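Local atomic coordinates of putative uncharacterized protein PH0242 (Pyrococcus horikoshii, PDB entry 3VU1), a protein that is an archaeal oligosaccharyltransferase of the AglB type, present here as its C-terminal globular domain with a bound calcium ion. Residues 74-79 with 226-231; 69-74 with 213-218. All coordinates share one frame; numbering follows the deposited sequence.

Interaction 1 of 2, residues 74-79 with 226-231; sequences ISEVDF and SEFAEK. With CA (calcium ion), chain C.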
# COMPACT_ATOMS: atom_id res chain seq x y z
N ILE A 74 5.73 4.14 -10.35
CA ILE A 74 6.87 3.52 -9.73
C ILE A 74 6.59 3.09 -8.29
O ILE A 74 7.28 2.21 -7.77
CB ILE A 74 8.13 4.40 -9.78
CG1 ILE A 74 9.38 3.52 -9.91
CG2 ILE A 74 8.25 5.31 -8.56
CD1 ILE A 74 10.55 4.35 -10.38
N SER A 75 5.57 3.70 -7.67
CA SER A 75 5.28 3.41 -6.26
C SER A 75 4.41 2.17 -6.10
O SER A 75 4.11 1.74 -4.98
CB SER A 75 4.65 4.60 -5.59
OG SER A 75 3.26 4.64 -5.87
N GLU A 76 4.04 1.58 -7.24
CA GLU A 76 3.13 0.43 -7.24
C GLU A 76 3.86 -0.88 -7.00
O GLU A 76 4.15 -1.66 -7.88
CB GLU A 76 2.26 0.38 -8.49
CG GLU A 76 1.09 1.35 -8.46
CD GLU A 76 0.04 1.04 -9.53
OE1 GLU A 76 -0.24 -0.17 -9.80
OE2 GLU A 76 -0.53 2.01 -10.10
N VAL A 77 4.10 -1.13 -5.75
CA VAL A 77 4.78 -2.29 -5.32
C VAL A 77 3.82 -3.50 -5.20
O VAL A 77 2.63 -3.34 -4.90
CB VAL A 77 5.44 -1.88 -4.00
CG1 VAL A 77 5.35 -2.98 -2.95
CG2 VAL A 77 6.84 -1.39 -4.31
N ASP A 78 4.33 -4.70 -5.45
CA ASP A 78 3.45 -5.86 -5.46
C ASP A 78 3.28 -6.48 -4.06
O ASP A 78 3.74 -7.61 -3.78
CB ASP A 78 3.84 -6.86 -6.55
CG ASP A 78 2.95 -8.11 -6.56
OD1 ASP A 78 1.76 -8.05 -6.22
OD2 ASP A 78 3.45 -9.20 -6.90
N PHE A 79 2.57 -5.76 -3.20
CA PHE A 79 2.28 -6.27 -1.85
C PHE A 79 1.52 -7.60 -1.81
O PHE A 79 1.60 -8.32 -0.79
CB PHE A 79 1.53 -5.24 -1.00
CG PHE A 79 2.34 -4.05 -0.61
CD1 PHE A 79 1.84 -2.76 -0.80
CD2 PHE A 79 3.60 -4.21 -0.04
CE1 PHE A 79 2.58 -1.64 -0.42
CE2 PHE A 79 4.34 -3.10 0.35
CZ PHE A 79 3.84 -1.82 0.15
N SER A 226 -2.50 11.71 -12.85
CA SER A 226 -3.93 11.92 -12.95
C SER A 226 -4.69 10.69 -12.48
O SER A 226 -4.42 9.58 -12.93
CB SER A 226 -4.27 12.26 -14.39
OG SER A 226 -5.63 11.96 -14.62
N GLU A 227 -5.65 10.88 -11.57
CA GLU A 227 -6.46 9.78 -11.02
C GLU A 227 -5.76 8.98 -9.89
O GLU A 227 -6.41 8.22 -9.18
CB GLU A 227 -6.88 8.81 -12.15
CG GLU A 227 -7.79 9.41 -13.21
CD GLU A 227 -9.24 9.18 -12.89
OE1 GLU A 227 -9.73 8.07 -13.19
OE2 GLU A 227 -9.90 10.09 -12.32
N PHE A 228 -4.44 9.16 -9.73
CA PHE A 228 -3.67 8.31 -8.84
C PHE A 228 -4.06 8.33 -7.34
O PHE A 228 -4.13 7.28 -6.68
CB PHE A 228 -2.15 8.51 -9.00
CG PHE A 228 -1.35 7.42 -8.32
CD1 PHE A 228 -1.27 6.14 -8.88
CD2 PHE A 228 -0.77 7.64 -7.06
CE1 PHE A 228 -0.58 5.12 -8.24
CE2 PHE A 228 -0.07 6.62 -6.42
CZ PHE A 228 0.03 5.37 -7.02
N ALA A 229 -4.31 9.52 -6.79
CA ALA A 229 -4.78 9.61 -5.42
C ALA A 229 -6.11 8.87 -5.25
O ALA A 229 -6.29 8.09 -4.30
CB ALA A 229 -4.90 11.05 -4.98
N GLU A 230 -7.03 9.07 -6.19
CA GLU A 230 -8.35 8.45 -6.10
C GLU A 230 -8.27 6.93 -6.15
O GLU A 230 -9.01 6.23 -5.44
CB GLU A 230 -9.27 8.99 -7.20
CG GLU A 230 -10.59 9.54 -6.68
CD GLU A 230 -11.72 9.49 -7.72
OE1 GLU A 230 -12.88 9.18 -7.32
OE2 GLU A 230 -11.45 9.75 -8.93
N LYS A 231 -7.36 6.40 -6.98
CA LYS A 231 -7.18 4.95 -7.10
C LYS A 231 -6.56 4.41 -5.84
O LYS A 231 -7.09 3.46 -5.25
CB LYS A 231 -6.32 4.58 -8.29
CG LYS A 231 -6.93 4.82 -9.64
CD LYS A 231 -5.81 5.20 -10.58
CE LYS A 231 -5.40 4.04 -11.47
NZ LYS A 231 -6.15 4.09 -12.76
CA CA C . -2.52 0.60 -10.74
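Ser75 and Phe228 mark the nearest approach of two backbones that stay well apart, their CA atoms 10.5 Å from each other, so that side chains alone span the gap between an irregular loop and the first turn of helix 228-235. The loop makes an inverse gamma turn centred on Glu76, closed by a weak bond from Val77 N to Ser75 O, and this turn carries a calcium ligand of the globular domain. From the helix, just past the N-cap residue Glu227, Phe228 reaches out with CG anti to its backbone N (chi1 -167°), and the far end of its ring meets two polar side chains. Ser75 OG approaches Phe228 CZ obliquely at 3.5 Å; its hydrogen-bond partner is the carbonyl of Gly72, within its own loop. Glu76 runs past the ring in the opposing direction, its chain extended beyond CG, and its carboxylate plane is tilted by 23° from that of the ring. Both carboxylate oxygens of Glu76 bind the calcium ion, Glu76 OE1 at 2.6 Å. Ala285 O, His319 O and Glu322 OE1 complete the protein ligands, and Gly287 N also donates to Glu76 OE1, which further fixes the rotation of the group. The other oxygen, Glu76 OE2, does double duty: it lies 2.5 Å from the calcium ion and meets the edge of Phe228 in the ring plane, 3.6 Å from CE1.

Interaction 2 of 2, residues 69-74 with 213-218; sequences ARDGNI and FVKLAF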
# COMPACT_ATOMS: atom_id res chain seq x y z
N ALA A 69 7.58 6.65 -0.17
CA ALA A 69 8.25 7.88 -0.57
C ALA A 69 7.86 8.28 -1.98
O ALA A 69 8.24 9.33 -2.46
CB ALA A 69 9.77 7.71 -0.46
N ARG A 70 7.13 7.44 -2.69
CA ARG A 70 6.89 7.75 -4.08
C ARG A 70 5.45 7.87 -4.45
O ARG A 70 4.57 7.74 -3.62
CB ARG A 70 7.57 6.74 -4.98
CG ARG A 70 9.01 6.61 -4.65
CD ARG A 70 9.88 7.71 -5.23
NE ARG A 70 11.00 6.95 -5.78
CZ ARG A 70 11.48 7.06 -7.00
NH1 ARG A 70 11.02 7.99 -7.81
NH2 ARG A 70 12.47 6.25 -7.37
N ASP A 71 5.22 8.11 -5.73
CA ASP A 71 3.94 8.53 -6.23
C ASP A 71 3.83 7.85 -7.57
O ASP A 71 4.85 7.53 -8.18
CB ASP A 71 3.96 10.05 -6.41
CG ASP A 71 2.63 10.61 -6.90
OD1 ASP A 71 2.66 11.74 -7.46
OD2 ASP A 71 1.59 9.92 -6.72
N GLY A 72 2.60 7.59 -8.00
CA GLY A 72 2.35 7.13 -9.35
C GLY A 72 2.84 5.74 -9.64
O GLY A 72 2.85 4.89 -8.76
N ASN A 73 3.26 5.51 -10.88
CA ASN A 73 3.54 4.15 -11.36
C ASN A 73 4.61 3.44 -10.58
O ASN A 73 4.42 2.29 -10.20
CB ASN A 73 3.92 4.15 -12.84
CG ASN A 73 2.72 4.20 -13.74
OD1 ASN A 73 1.62 3.80 -13.36
ND2 ASN A 73 2.92 4.69 -14.94
N ILE A 74 5.73 4.14 -10.35
CA ILE A 74 6.87 3.52 -9.73
C ILE A 74 6.59 3.09 -8.29
O ILE A 74 7.28 2.21 -7.77
CB ILE A 74 8.13 4.40 -9.78
CG1 ILE A 74 9.38 3.52 -9.91
CG2 ILE A 74 8.25 5.31 -8.56
CD1 ILE A 74 10.55 4.35 -10.38
N PHE A 213 3.10 8.34 1.46
CA PHE A 213 3.01 8.56 2.89
C PHE A 213 2.24 9.85 3.22
O PHE A 213 1.38 9.86 4.09
CB PHE A 213 4.39 8.63 3.52
CG PHE A 213 4.38 9.04 4.97
CD1 PHE A 213 4.86 10.28 5.37
CD2 PHE A 213 3.89 8.19 5.93
CE1 PHE A 213 4.87 10.66 6.71
CE2 PHE A 213 3.89 8.56 7.28
CZ PHE A 213 4.37 9.79 7.67
N VAL A 214 2.59 10.94 2.54
CA VAL A 214 1.92 12.21 2.70
C VAL A 214 0.41 12.04 2.45
O VAL A 214 -0.39 12.56 3.23
CB VAL A 214 2.52 13.27 1.75
CG1 VAL A 214 1.58 14.44 1.60
CG2 VAL A 214 3.87 13.75 2.26
N LYS A 215 0.03 11.30 1.41
CA LYS A 215 -1.38 11.06 1.11
C LYS A 215 -2.07 10.31 2.23
O LYS A 215 -3.13 10.71 2.67
CB LYS A 215 -1.58 10.24 -0.18
CG LYS A 215 -1.07 10.82 -1.49
CD LYS A 215 -1.49 9.86 -2.62
CE LYS A 215 -0.81 10.17 -3.96
NZ LYS A 215 0.64 9.83 -4.03
N LEU A 216 -1.49 9.19 2.66
CA LEU A 216 -2.15 8.29 3.60
C LEU A 216 -2.01 8.71 5.06
O LEU A 216 -2.86 8.36 5.87
CB LEU A 216 -1.65 6.86 3.43
CG LEU A 216 -1.86 6.13 2.08
CD1 LEU A 216 -1.06 4.84 2.05
CD2 LEU A 216 -3.33 5.87 1.76
N ALA A 217 -0.93 9.41 5.40
CA ALA A 217 -0.75 9.92 6.77
C ALA A 217 -1.67 11.12 7.07
O ALA A 217 -2.17 11.25 8.18
CB ALA A 217 0.71 10.32 7.01
N PHE A 218 -1.88 11.97 6.07
CA PHE A 218 -2.49 13.25 6.32
C PHE A 218 -3.73 13.48 5.49
O PHE A 218 -4.17 14.60 5.39
CB PHE A 218 -1.47 14.35 6.07
CG PHE A 218 -0.16 14.11 6.78
CD1 PHE A 218 1.02 13.94 6.05
CD2 PHE A 218 -0.10 14.01 8.18
CE1 PHE A 218 2.23 13.70 6.71
CE2 PHE A 218 1.11 13.78 8.84
CZ PHE A 218 2.28 13.61 8.10
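A trans chi1 (-178°), which sets CG beside the carbonyl carbon, carries the carboxylate of Asp71 in from the loop after helix 60-69, while Lys215 on helix 212-218 runs out nearly straight and bends only at its last torsion (chi4 72°) to turn NZ onto it. The two side chains cross at about a right angle, and the result is a buried salt bridge between loop and helix, with Lys215 NZ donating to Asp71 OD2 over 2.9 Å. The ammonium group comes from above the carboxylate, 60° out of its plane. Each end is gripped several times over. Lys215 NZ also hydrogen-bonds to Thr210 O and Asn212 OD1, both just ahead of it in the chain, whereas Asp71 OD1 is held by Thr210 OG1 and Ser224 N, and OD2 takes a further bond from Ser223 OG. Arg70, one residue earlier, pairs instead with Glu414. Such a pair illustrates how charge can be accommodated inside a fold: a lysine and an aspartate offset one another while neighbouring hydroxyl, amide and carbonyl groups share the remaining polar demand, an arrangement that would be expected to favour the charged forms of both residues and to hold the carboxylate against rotation.

In the fold
From the N terminus, the chain leaves helix 60-69 and enters the loop that supplies the first partner of both contacts, 69-74 and then 74-79, with Ile74 shared. Strand 86-90 and the many-stranded sheet whose first strand in the chain is 125-130 follow before helix 212-218 returns to close interaction 2, a loop of 138 intervening residues. Helix 228-235 comes next and closes interaction 1 across 146. Because the segments alternate along the sequence, the two closures cross rather than nest. Their centres lie about 8 Å apart and they touch directly, the ring of Phe228 packing against Gly72 and Asp71. One loop is thereby tied to two successive helices beside the calcium site.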